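PDB 4GOQ: DUF1491 domain-containing protein from Caulobacter crescentus, which is of unknown function but folds as a small alpha/beta domain of the DUF1491 family, with helices packed on a mixed beta-sheet. Local coordinates for residues 3-15 and 26-39. Sequence-based numbering, arbitrary orientation.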
loop_
_atom_site.group_PDB
_atom_site.type_symbol
_atom_site.label_atom_id
_atom_site.label_comp_id
_atom_site.label_asym_id
_atom_site.label_seq_id
_atom_site.Cartn_x
_atom_site.Cartn_y
_atom_site.Cartn_z
ATOM N N LEU A 3 -11.861 14.919 0.815
ATOM C CA LEU A 3 -12.542 14.283 -0.316
ATOM C C LEU A 3 -13.142 12.919 0.129
ATOM O O LEU A 3 -14.210 12.893 0.742
ATOM C CB LEU A 3 -11.562 14.122 -1.514
ATOM C CG LEU A 3 -12.151 13.646 -2.861
ATOM C CD1 LEU A 3 -12.471 14.819 -3.777
ATOM C CD2 LEU A 3 -11.201 12.677 -3.559
ATOM N N LEU A 4 -12.432 11.824 -0.123
ATOM C CA LEU A 4 -12.878 10.476 0.183
ATOM C C LEU A 4 -12.237 9.931 1.458
ATOM O O LEU A 4 -11.019 9.981 1.587
ATOM C CB LEU A 4 -12.518 9.572 -1.006
ATOM C CG LEU A 4 -13.110 8.165 -1.003
ATOM C CD1 LEU A 4 -14.607 8.224 -1.146
ATOM C CD2 LEU A 4 -12.576 7.366 -2.147
ATOM N N SER A 5 -13.055 9.375 2.374
ATOM C CA SER A 5 -12.533 8.770 3.609
ATOM C C SER A 5 -11.640 7.613 3.268
ATOM O O SER A 5 -11.945 6.859 2.359
ATOM C CB SER A 5 -13.665 8.313 4.529
ATOM O OG SER A 5 -14.323 9.449 5.056
ATOM N N THR A 6 -10.508 7.487 3.969
ATOM C CA THR A 6 -9.527 6.427 3.712
ATOM C C THR A 6 -10.139 5.022 3.786
ATOM O O THR A 6 -9.814 4.183 2.941
ATOM C CB THR A 6 -8.341 6.555 4.676
ATOM O OG1 THR A 6 -7.797 7.865 4.522
ATOM C CG2 THR A 6 -7.275 5.504 4.408
ATOM N N ASP A 7 -11.012 4.762 4.778
ATOM C CA ASP A 7 -11.582 3.418 4.944
ATOM C C ASP A 7 -12.419 3.014 3.722
ATOM O O ASP A 7 -12.439 1.845 3.367
ATOM C CB ASP A 7 -12.408 3.320 6.254
ATOM C CG ASP A 7 -13.718 4.090 6.254
ATOM O OD1 ASP A 7 -13.718 5.264 5.839
ATOM O OD2 ASP A 7 -14.729 3.537 6.730
ATOM N N ILE A 8 -13.080 3.984 3.052
ATOM C CA ILE A 8 -13.852 3.697 1.820
ATOM C C ILE A 8 -12.874 3.252 0.707
ATOM O O ILE A 8 -13.116 2.280 -0.012
ATOM C CB ILE A 8 -14.695 4.939 1.426
ATOM C CG1 ILE A 8 -15.807 5.190 2.498
ATOM C CG2 ILE A 8 -15.354 4.766 0.030
ATOM C CD1 ILE A 8 -16.592 6.514 2.329
ATOM N N TRP A 9 -11.808 3.998 0.553
ATOM C CA TRP A 9 -10.775 3.726 -0.445
ATOM C C TRP A 9 -10.102 2.357 -0.159
ATOM O O TRP A 9 -9.834 1.576 -1.084
ATOM C CB TRP A 9 -9.757 4.888 -0.425
ATOM C CG TRP A 9 -8.656 4.731 -1.447
ATOM C CD1 TRP A 9 -8.635 5.244 -2.721
ATOM C CD2 TRP A 9 -7.480 3.921 -1.315
ATOM N NE1 TRP A 9 -7.488 4.827 -3.376
ATOM C CE2 TRP A 9 -6.771 4.002 -2.537
ATOM C CE3 TRP A 9 -6.942 3.137 -0.265
ATOM C CZ2 TRP A 9 -5.565 3.318 -2.748
ATOM C CZ3 TRP A 9 -5.761 2.439 -0.481
ATOM C CH2 TRP A 9 -5.062 2.563 -1.694
ATOM N N VAL A 10 -9.820 2.068 1.117
ATOM C CA VAL A 10 -9.201 0.793 1.501
ATOM C C VAL A 10 -10.169 -0.373 1.190
ATOM O O VAL A 10 -9.726 -1.380 0.627
ATOM C CB VAL A 10 -8.692 0.789 2.974
ATOM C CG1 VAL A 10 -8.185 -0.601 3.384
ATOM C CG2 VAL A 10 -7.579 1.835 3.173
ATOM N N ALA A 11 -11.482 -0.206 1.474
ATOM C CA ALA A 11 -12.498 -1.231 1.172
ATOM C C ALA A 11 -12.516 -1.541 -0.329
ATOM O O ALA A 11 -12.620 -2.710 -0.718
ATOM C CB ALA A 11 -13.885 -0.784 1.653
ATOM N N ALA A 12 -12.397 -0.506 -1.176
ATOM C CA ALA A 12 -12.382 -0.712 -2.624
ATOM C C ALA A 12 -11.116 -1.488 -3.044
ATOM O O ALA A 12 -11.180 -2.355 -3.911
ATOM C CB ALA A 12 -12.430 0.631 -3.350
ATOM N N LEU A 13 -9.961 -1.140 -2.461
ATOM C CA LEU A 13 -8.698 -1.817 -2.802
ATOM C C LEU A 13 -8.761 -3.320 -2.426
ATOM O O LEU A 13 -8.449 -4.187 -3.265
ATOM C CB LEU A 13 -7.520 -1.129 -2.103
ATOM C CG LEU A 13 -6.132 -1.848 -2.216
ATOM C CD1 LEU A 13 -5.611 -1.834 -3.680
ATOM C CD2 LEU A 13 -5.107 -1.125 -1.361
ATOM N N ILE A 14 -9.211 -3.617 -1.190
ATOM C CA ILE A 14 -9.358 -5.001 -0.684
ATOM C C ILE A 14 -10.286 -5.758 -1.571
ATOM O O ILE A 14 -9.953 -6.856 -2.016
ATOM C CB ILE A 14 -9.855 -5.056 0.796
ATOM C CG1 ILE A 14 -8.876 -4.389 1.751
ATOM C CG2 ILE A 14 -10.198 -6.496 1.240
ATOM C CD1 ILE A 14 -9.537 -4.128 3.131
ATOM N N ARG A 15 -11.451 -5.172 -1.867
ATOM C CA ARG A 15 -12.459 -5.793 -2.706
ATOM C C ARG A 15 -11.905 -6.140 -4.081
ATOM O O ARG A 15 -12.070 -7.271 -4.535
ATOM C CB ARG A 15 -13.674 -4.859 -2.831
ATOM C CG ARG A 15 -14.605 -5.207 -3.952
ATOM C CD ARG A 15 -15.817 -4.311 -3.807
ATOM N NE ARG A 15 -16.627 -4.289 -5.015
ATOM C CZ ARG A 15 -17.512 -5.222 -5.341
ATOM N NH1 ARG A 15 -17.666 -6.300 -4.576
ATOM N NH2 ARG A 15 -18.219 -5.109 -6.454
ATOM N N VAL A 26 -5.698 -5.877 5.947
ATOM C CA VAL A 26 -5.356 -4.619 6.591
ATOM C C VAL A 26 -4.388 -5.017 7.716
ATOM O O VAL A 26 -4.804 -5.636 8.705
ATOM C CB VAL A 26 -6.619 -3.875 7.091
ATOM C CG1 VAL A 26 -6.225 -2.688 7.974
ATOM C CG2 VAL A 26 -7.472 -3.402 5.904
ATOM N N ALA A 27 -3.108 -4.688 7.542
ATOM C CA ALA A 27 -2.047 -4.982 8.522
ATOM C C ALA A 27 -2.013 -3.925 9.608
ATOM O O ALA A 27 -1.508 -4.181 10.690
ATOM C CB ALA A 27 -0.702 -5.075 7.838
ATOM N N ARG A 28 -2.536 -2.736 9.316
ATOM C CA ARG A 28 -2.667 -1.673 10.320
ATOM C C ARG A 28 -3.872 -0.809 9.965
ATOM O O ARG A 28 -3.961 -0.272 8.860
ATOM C CB ARG A 28 -1.388 -0.822 10.478
ATOM C CG ARG A 28 -1.418 0.046 11.733
ATOM C CD ARG A 28 -0.185 0.937 11.866
ATOM N NE ARG A 28 -0.106 1.596 13.191
ATOM C CZ ARG A 28 -0.690 2.752 13.505
ATOM N NH1 ARG A 28 -1.425 3.400 12.611
ATOM N NH2 ARG A 28 -0.558 3.259 14.723
ATOM N N LYS A 29 -4.803 -0.700 10.897
ATOM C CA LYS A 29 -5.992 0.117 10.690
ATOM C C LYS A 29 -5.694 1.517 11.202
ATOM O O LYS A 29 -5.577 1.695 12.414
ATOM C CB LYS A 29 -7.186 -0.520 11.451
ATOM C CG LYS A 29 -8.553 -0.024 11.005
ATOM C CD LYS A 29 -9.685 -0.770 11.723
ATOM C CE LYS A 29 -9.947 -0.255 13.124
ATOM N NZ LYS A 29 -10.802 -1.191 13.905
ATOM N N GLY A 30 -5.562 2.488 10.295
ATOM C CA GLY A 30 -5.284 3.861 10.706
ATOM C C GLY A 30 -6.535 4.705 10.871
ATOM O O GLY A 30 -7.636 4.158 11.032
ATOM N N ASP A 31 -6.369 6.050 10.843
ATOM C CA ASP A 31 -7.474 7.000 10.973
ATOM C C ASP A 31 -8.455 6.832 9.801
ATOM O O ASP A 31 -8.056 6.915 8.637
ATOM C CB ASP A 31 -6.981 8.468 11.071
ATOM C CG ASP A 31 -8.123 9.468 11.221
ATOM O OD1 ASP A 31 -8.760 9.476 12.288
ATOM O OD2 ASP A 31 -8.449 10.160 10.224
ATOM N N ALA A 32 -9.743 6.556 10.125
ATOM C CA ALA A 32 -10.770 6.242 9.119
ATOM C C ALA A 32 -10.959 7.338 8.065
ATOM O O ALA A 32 -11.155 7.029 6.893
ATOM C CB ALA A 32 -12.117 5.996 9.816
ATOM N N ARG A 33 -10.979 8.602 8.483
ATOM C CA ARG A 33 -11.309 9.684 7.548
ATOM C C ARG A 33 -10.109 10.222 6.756
ATOM O O ARG A 33 -10.265 10.510 5.577
ATOM C CB ARG A 33 -11.975 10.839 8.309
ATOM C CG ARG A 33 -13.414 10.474 8.715
ATOM C CD ARG A 33 -14.165 11.558 9.474
ATOM N NE ARG A 33 -15.372 11.009 10.097
ATOM C CZ ARG A 33 -16.553 10.907 9.492
ATOM N NH1 ARG A 33 -16.712 11.354 8.249
ATOM N NH2 ARG A 33 -17.587 10.371 10.127
ATOM N N ALA A 34 -8.945 10.374 7.382
ATOM C CA ALA A 34 -7.834 11.060 6.728
ATOM C C ALA A 34 -6.492 10.384 6.879
ATOM O O ALA A 34 -5.483 10.996 6.531
ATOM C CB ALA A 34 -7.737 12.487 7.282
ATOM N N GLY A 35 -6.458 9.152 7.377
ATOM C CA GLY A 35 -5.181 8.471 7.536
ATOM C C GLY A 35 -4.494 8.173 6.215
ATOM O O GLY A 35 -5.143 7.794 5.225
ATOM N N ALA A 36 -3.162 8.342 6.195
ATOM C CA ALA A 36 -2.340 7.983 5.035
ATOM C C ALA A 36 -2.334 6.467 4.870
ATOM O O ALA A 36 -2.694 5.758 5.802
ATOM C CB ALA A 36 -0.930 8.481 5.242
ATOM N N VAL A 37 -1.884 5.959 3.721
ATOM C CA VAL A 37 -1.858 4.520 3.448
ATOM C C VAL A 37 -0.496 4.080 2.898
ATOM O O VAL A 37 0.069 4.755 2.039
ATOM C CB VAL A 37 -2.979 4.084 2.445
ATOM C CG1 VAL A 37 -2.968 2.569 2.220
ATOM C CG2 VAL A 37 -4.374 4.529 2.902
ATOM N N LEU A 38 0.015 2.942 3.416
ATOM C CA LEU A 38 1.167 2.222 2.891
ATOM C C LEU A 38 0.637 0.953 2.281
ATOM O O LEU A 38 -0.102 0.240 2.943
ATOM C CB LEU A 38 2.215 1.851 3.968
ATOM C CG LEU A 38 3.163 2.894 4.515
ATOM C CD1 LEU A 38 4.227 2.202 5.392
ATOM C CD2 LEU A 38 3.863 3.692 3.389
ATOM N N VAL A 39 1.038 0.629 1.056
ATOM C CA VAL A 39 0.619 -0.618 0.428
ATOM C C VAL A 39 1.852 -1.475 0.185
ATOM O O VAL A 39 2.771 -1.033 -0.494
ATOM C CB VAL A 39 -0.178 -0.391 -0.889
ATOM C CG1 VAL A 39 -0.545 -1.724 -1.554
ATOM C CG2 VAL A 39 -1.418 0.453 -0.639
HETATM O O HOH W 1 -10.161 12.192 3.776
#
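Helix 6-15 lies over strand 37-39 with an axis separation of 11.2 Å and N-to-C directions only 16° apart, while the loop ahead of the strand folds under the helix's first turn. This is helix-on-sheet packing of an alpha/beta fold: Val26 lies on an outermost strand, Val37 and Val39 on an inner one, and strand 91-97 runs between them, its Trp91, Val93 and Ile95 meeting Thr6, Val10 and Leu13. At the helix start, loop carbonyls meet the first-turn amides: Asp7 N donates to Ala32 O at 3.1 Å, nearly straight (161°), and Thr6 N reaches Arg33 O weakly. Ser5 holds the N-cap position, but its hydroxyl caps nothing and rests near Arg33 CG. The loop is braced internally by an Asx motif, in which Ala34 N donates to Asp31 OD2. Buried Thr6 works with both branches. Its OG1 lies beside its own backbone N (chi1 -56°), from where it donates to a lone pair of Gly35 O at 2.7 Å; the methyl CG2 presses on Val37 CG2 at 3.4 Å, tighter than usual for two carbons. Replacing Thr6 by an alanine would probably leave Gly35 O without this donor and open a gap beside the Val37 methyl. Farther along the helix the contact is purely apolar. Val37 turns its other methyl, CG1, to Trp9 CZ3, and Val39 CG2 sits at the indole edge and 4.1 Å from Leu13 CD2; the indole NE1 itself bonds Glu106. Leu13 CB covers one indole face near the rim. On the side of strand 23-28, Val26 CG2 touches both Val10 CG1, at 3.8 Å, and the end of Ile14, whose CD1 comes within 3.5 Å of that same methyl.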